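Long-range contact in Non-atp dependent l-selective hydantoinase (Arthrobacter aurescens, PDB 1GKR), which hydrolyses the ring of hydantoins, preferring aryl- over alkyl-substituted ones, with two zinc ions in each subunit of a homotetramer: residues Pro99-Leu107 and Asn131-Gly142. Numbering follows the deposited sequence.
Sequences PTTTLDAFL and NLPEIRKMHDAG
Helix-helix packing joins Leu-103, Phe-106, Met-138 and Ala-141 on the outside of the TIM-barrel domain, where the axes of segments 103-107 and 132-140 run 33° from parallel and approach to 9.5 Å. Polar bonds hold the N-terminal side of this interface. Glu-134, its chain bent at chi2 (-56°), sets OE1 2.9 Å from Leu-103 N, which meets it nearly along the carboxylate C-O axis; OE2 meanwhile takes Lys-137 NZ on its syn side. Asn-131 ND2 reaches Thr-101 O at 3.0 Å, the acceptor lying close to the amide plane, and also bonds Gly-126 O. One turn further along helix 132-140, Met-138 bends at chi3 (-89°), bringing CE to 3.6 Å from Thr-101 C while CB lies over one face of the Phe-106 ring; its sulfur makes an oblique Met-aromatic contact. Ala-141 CB touches both Leu-103 CD1 (3.7 Å) and Phe-106 CE2 (3.9 Å), and Ala-141 O sits at the ring edge. An alanine replacing Glu-134 would probably leave Leu-103 N without its acceptor and Lys-137 without its counter-charge. N-cap residue Thr-102 makes no side-chain capping bond; a carboxylate from 131-142 serves the start of helix 103-116 instead, its negative charge probably suiting the helix dipole.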
loop_
_atom_site.group_PDB
_atom_site.type_symbol
_atom_site.label_atom_id
_atom_site.label_comp_id
_atom_site.label_asym_id
_atom_site.label_seq_id
_atom_site.Cartn_x
_atom_site.Cartn_y
_atom_site.Cartn_z
ATOM N N PRO A 99 24.915 -13.633 -32.501
ATOM C CA PRO A 99 24.400 -12.865 -31.367
ATOM C C PRO A 99 25.461 -11.925 -30.846
ATOM O O PRO A 99 26.617 -12.315 -30.737
ATOM C CB PRO A 99 24.081 -13.941 -30.337
ATOM C CG PRO A 99 23.848 -15.146 -31.156
ATOM C CD PRO A 99 24.937 -15.062 -32.174
ATOM N N THR A 100 25.082 -10.697 -30.515
ATOM C CA THR A 100 26.062 -9.762 -29.989
ATOM C C THR A 100 26.260 -10.060 -28.498
ATOM O O THR A 100 25.936 -9.242 -27.644
ATOM C CB THR A 100 25.607 -8.309 -30.175
ATOM O OG1 THR A 100 25.081 -8.131 -31.497
ATOM C CG2 THR A 100 26.789 -7.373 -29.985
ATOM N N THR A 101 26.799 -11.241 -28.203
ATOM C CA THR A 101 27.029 -11.676 -26.832
ATOM C C THR A 101 28.500 -11.895 -26.531
ATOM O O THR A 101 28.850 -12.494 -25.508
ATOM C CB THR A 101 26.322 -12.985 -26.569
ATOM O OG1 THR A 101 26.665 -13.900 -27.612
ATOM C CG2 THR A 101 24.819 -12.791 -26.540
ATOM N N THR A 102 29.352 -11.382 -27.411
ATOM C CA THR A 102 30.795 -11.524 -27.284
ATOM C C THR A 102 31.535 -10.259 -27.644
ATOM O O THR A 102 31.067 -9.483 -28.470
ATOM C CB THR A 102 31.278 -12.588 -28.226
ATOM O OG1 THR A 102 30.907 -13.862 -27.703
ATOM C CG2 THR A 102 32.778 -12.499 -28.408
ATOM N N LEU A 103 32.708 -10.058 -27.052
ATOM C CA LEU A 103 33.486 -8.871 -27.368
ATOM C C LEU A 103 33.743 -8.814 -28.868
ATOM O O LEU A 103 33.634 -7.748 -29.484
ATOM C CB LEU A 103 34.818 -8.868 -26.622
ATOM C CG LEU A 103 35.685 -7.651 -26.972
ATOM C CD1 LEU A 103 34.916 -6.351 -26.752
ATOM C CD2 LEU A 103 36.923 -7.661 -26.122
ATOM N N ASP A 104 34.075 -9.966 -29.449
ATOM C CA ASP A 104 34.344 -10.055 -30.879
ATOM C C ASP A 104 33.120 -9.691 -31.675
ATOM O O ASP A 104 33.179 -8.831 -32.543
ATOM C CB ASP A 104 34.772 -11.466 -31.291
ATOM C CG ASP A 104 36.132 -11.847 -30.740
ATOM O OD1 ASP A 104 37.068 -11.024 -30.850
ATOM O OD2 ASP A 104 36.271 -12.966 -30.200
ATOM N N ALA A 105 32.005 -10.349 -31.387
ATOM C CA ALA A 105 30.776 -10.079 -32.119
ATOM C C ALA A 105 30.429 -8.601 -32.047
ATOM O O ALA A 105 29.935 -8.018 -33.025
ATOM C CB ALA A 105 29.639 -10.912 -31.553
ATOM N N PHE A 106 30.702 -8.009 -30.881
ATOM C CA PHE A 106 30.419 -6.608 -30.612
ATOM C C PHE A 106 31.299 -5.712 -31.471
ATOM O O PHE A 106 30.797 -4.812 -32.152
ATOM C CB PHE A 106 30.658 -6.306 -29.131
ATOM C CG PHE A 106 30.307 -4.898 -28.729
ATOM C CD1 PHE A 106 28.996 -4.560 -28.389
ATOM C CD2 PHE A 106 31.275 -3.902 -28.718
ATOM C CE1 PHE A 106 28.653 -3.248 -28.044
ATOM C CE2 PHE A 106 30.945 -2.586 -28.377
ATOM C CZ PHE A 106 29.632 -2.262 -28.041
ATOM N N LEU A 107 32.609 -5.950 -31.429
ATOM C CA LEU A 107 33.550 -5.154 -32.218
ATOM C C LEU A 107 33.241 -5.221 -33.711
ATOM O O LEU A 107 33.411 -4.236 -34.438
ATOM C CB LEU A 107 34.986 -5.628 -32.000
ATOM C CG LEU A 107 35.862 -4.966 -30.938
ATOM C CD1 LEU A 107 35.204 -3.726 -30.381
ATOM C CD2 LEU A 107 36.115 -5.959 -29.848
ATOM N N ASN A 131 27.438 -16.237 -20.616
ATOM C CA ASN A 131 28.390 -15.267 -21.159
ATOM C C ASN A 131 28.727 -14.159 -20.183
ATOM O O ASN A 131 29.259 -13.117 -20.561
ATOM C CB ASN A 131 27.863 -14.680 -22.481
ATOM C CG ASN A 131 26.933 -13.497 -22.287
ATOM O OD1 ASN A 131 26.052 -13.522 -21.437
ATOM N ND2 ASN A 131 27.118 -12.460 -23.100
ATOM N N LEU A 132 28.452 -14.415 -18.911
ATOM C CA LEU A 132 28.684 -13.432 -17.859
ATOM C C LEU A 132 29.972 -12.602 -17.971
ATOM O O LEU A 132 29.940 -11.377 -17.873
ATOM C CB LEU A 132 28.616 -14.123 -16.498
ATOM C CG LEU A 132 28.337 -13.204 -15.317
ATOM C CD1 LEU A 132 27.160 -12.310 -15.623
ATOM C CD2 LEU A 132 28.029 -14.049 -14.104
ATOM N N PRO A 133 31.121 -13.251 -18.184
ATOM C CA PRO A 133 32.375 -12.492 -18.294
ATOM C C PRO A 133 32.526 -11.600 -19.518
ATOM O O PRO A 133 33.383 -10.718 -19.532
ATOM C CB PRO A 133 33.442 -13.579 -18.234
ATOM C CG PRO A 133 32.743 -14.765 -18.818
ATOM C CD PRO A 133 31.381 -14.700 -18.180
ATOM N N GLU A 134 31.710 -11.820 -20.543
ATOM C CA GLU A 134 31.795 -10.990 -21.743
ATOM C C GLU A 134 31.200 -9.604 -21.494
ATOM O O GLU A 134 31.560 -8.630 -22.164
ATOM C CB GLU A 134 31.048 -11.642 -22.911
ATOM C CG GLU A 134 31.696 -12.888 -23.457
ATOM C CD GLU A 134 33.129 -12.657 -23.903
ATOM O OE1 GLU A 134 33.376 -11.764 -24.751
ATOM O OE2 GLU A 134 34.011 -13.381 -23.403
ATOM N N ILE A 135 30.282 -9.522 -20.536
ATOM C CA ILE A 135 29.624 -8.264 -20.215
ATOM C C ILE A 135 30.603 -7.162 -19.854
ATOM O O ILE A 135 30.518 -6.055 -20.379
ATOM C CB ILE A 135 28.618 -8.454 -19.077
ATOM C CG1 ILE A 135 27.400 -9.203 -19.624
ATOM C CG2 ILE A 135 28.223 -7.100 -18.485
ATOM C CD1 ILE A 135 26.443 -9.672 -18.584
ATOM N N ARG A 136 31.529 -7.466 -18.958
ATOM C CA ARG A 136 32.534 -6.500 -18.548
ATOM C C ARG A 136 33.314 -6.034 -19.777
ATOM O O ARG A 136 33.630 -4.853 -19.922
ATOM C CB ARG A 136 33.480 -7.167 -17.562
ATOM C CG ARG A 136 33.635 -6.449 -16.259
ATOM C CD ARG A 136 34.418 -5.182 -16.446
ATOM N NE ARG A 136 34.418 -4.410 -15.211
ATOM C CZ ARG A 136 34.838 -3.153 -15.111
ATOM N NH1 ARG A 136 35.303 -2.511 -16.182
ATOM N NH2 ARG A 136 34.772 -2.535 -13.936
ATOM N N LYS A 137 33.612 -6.980 -20.667
ATOM C CA LYS A 137 34.370 -6.703 -21.886
ATOM C C LYS A 137 33.667 -5.740 -22.835
ATOM O O LYS A 137 34.282 -4.797 -23.357
ATOM C CB LYS A 137 34.650 -7.999 -22.650
ATOM C CG LYS A 137 35.477 -9.051 -21.918
ATOM C CD LYS A 137 35.797 -10.197 -22.875
ATOM C CE LYS A 137 36.465 -11.372 -22.176
ATOM N NZ LYS A 137 36.872 -12.427 -23.155
ATOM N N MET A 138 32.382 -6.000 -23.082
ATOM C CA MET A 138 31.609 -5.151 -23.978
ATOM C C MET A 138 31.420 -3.765 -23.363
ATOM O O MET A 138 31.452 -2.750 -24.071
ATOM C CB MET A 138 30.262 -5.811 -24.311
ATOM C CG MET A 138 30.418 -7.023 -25.190
ATOM S SD MET A 138 28.896 -7.789 -25.754
ATOM C CE MET A 138 28.574 -8.954 -24.434
ATOM N N HIS A 139 31.238 -3.729 -22.044
ATOM C CA HIS A 139 31.084 -2.469 -21.331
ATOM C C HIS A 139 32.302 -1.600 -21.625
ATOM O O HIS A 139 32.165 -0.431 -22.019
ATOM C CB HIS A 139 31.003 -2.705 -19.823
ATOM C CG HIS A 139 30.978 -1.441 -19.021
ATOM N ND1 HIS A 139 29.914 -0.568 -19.041
ATOM C CD2 HIS A 139 31.906 -0.883 -18.208
ATOM C CE1 HIS A 139 30.187 0.474 -18.277
ATOM N NE2 HIS A 139 31.391 0.309 -17.761
ATOM N N ASP A 140 33.488 -2.186 -21.435
ATOM C CA ASP A 140 34.746 -1.485 -21.676
ATOM C C ASP A 140 34.949 -1.113 -23.140
ATOM O O ASP A 140 35.694 -0.186 -23.450
ATOM C CB ASP A 140 35.935 -2.315 -21.186
ATOM C CG ASP A 140 35.990 -2.431 -19.663
ATOM O OD1 ASP A 140 35.639 -1.453 -18.961
ATOM O OD2 ASP A 140 36.407 -3.500 -19.161
ATOM N N ALA A 141 34.284 -1.823 -24.046
ATOM C CA ALA A 141 34.419 -1.507 -25.462
ATOM C C ALA A 141 33.406 -0.453 -25.889
ATOM O O ALA A 141 33.349 -0.093 -27.065
ATOM C CB ALA A 141 34.256 -2.756 -26.302
ATOM N N GLY A 142 32.594 0.028 -24.949
ATOM C CA GLY A 142 31.636 1.061 -25.300
ATOM C C GLY A 142 30.148 0.761 -25.295
ATOM O O GLY A 142 29.346 1.645 -25.605
#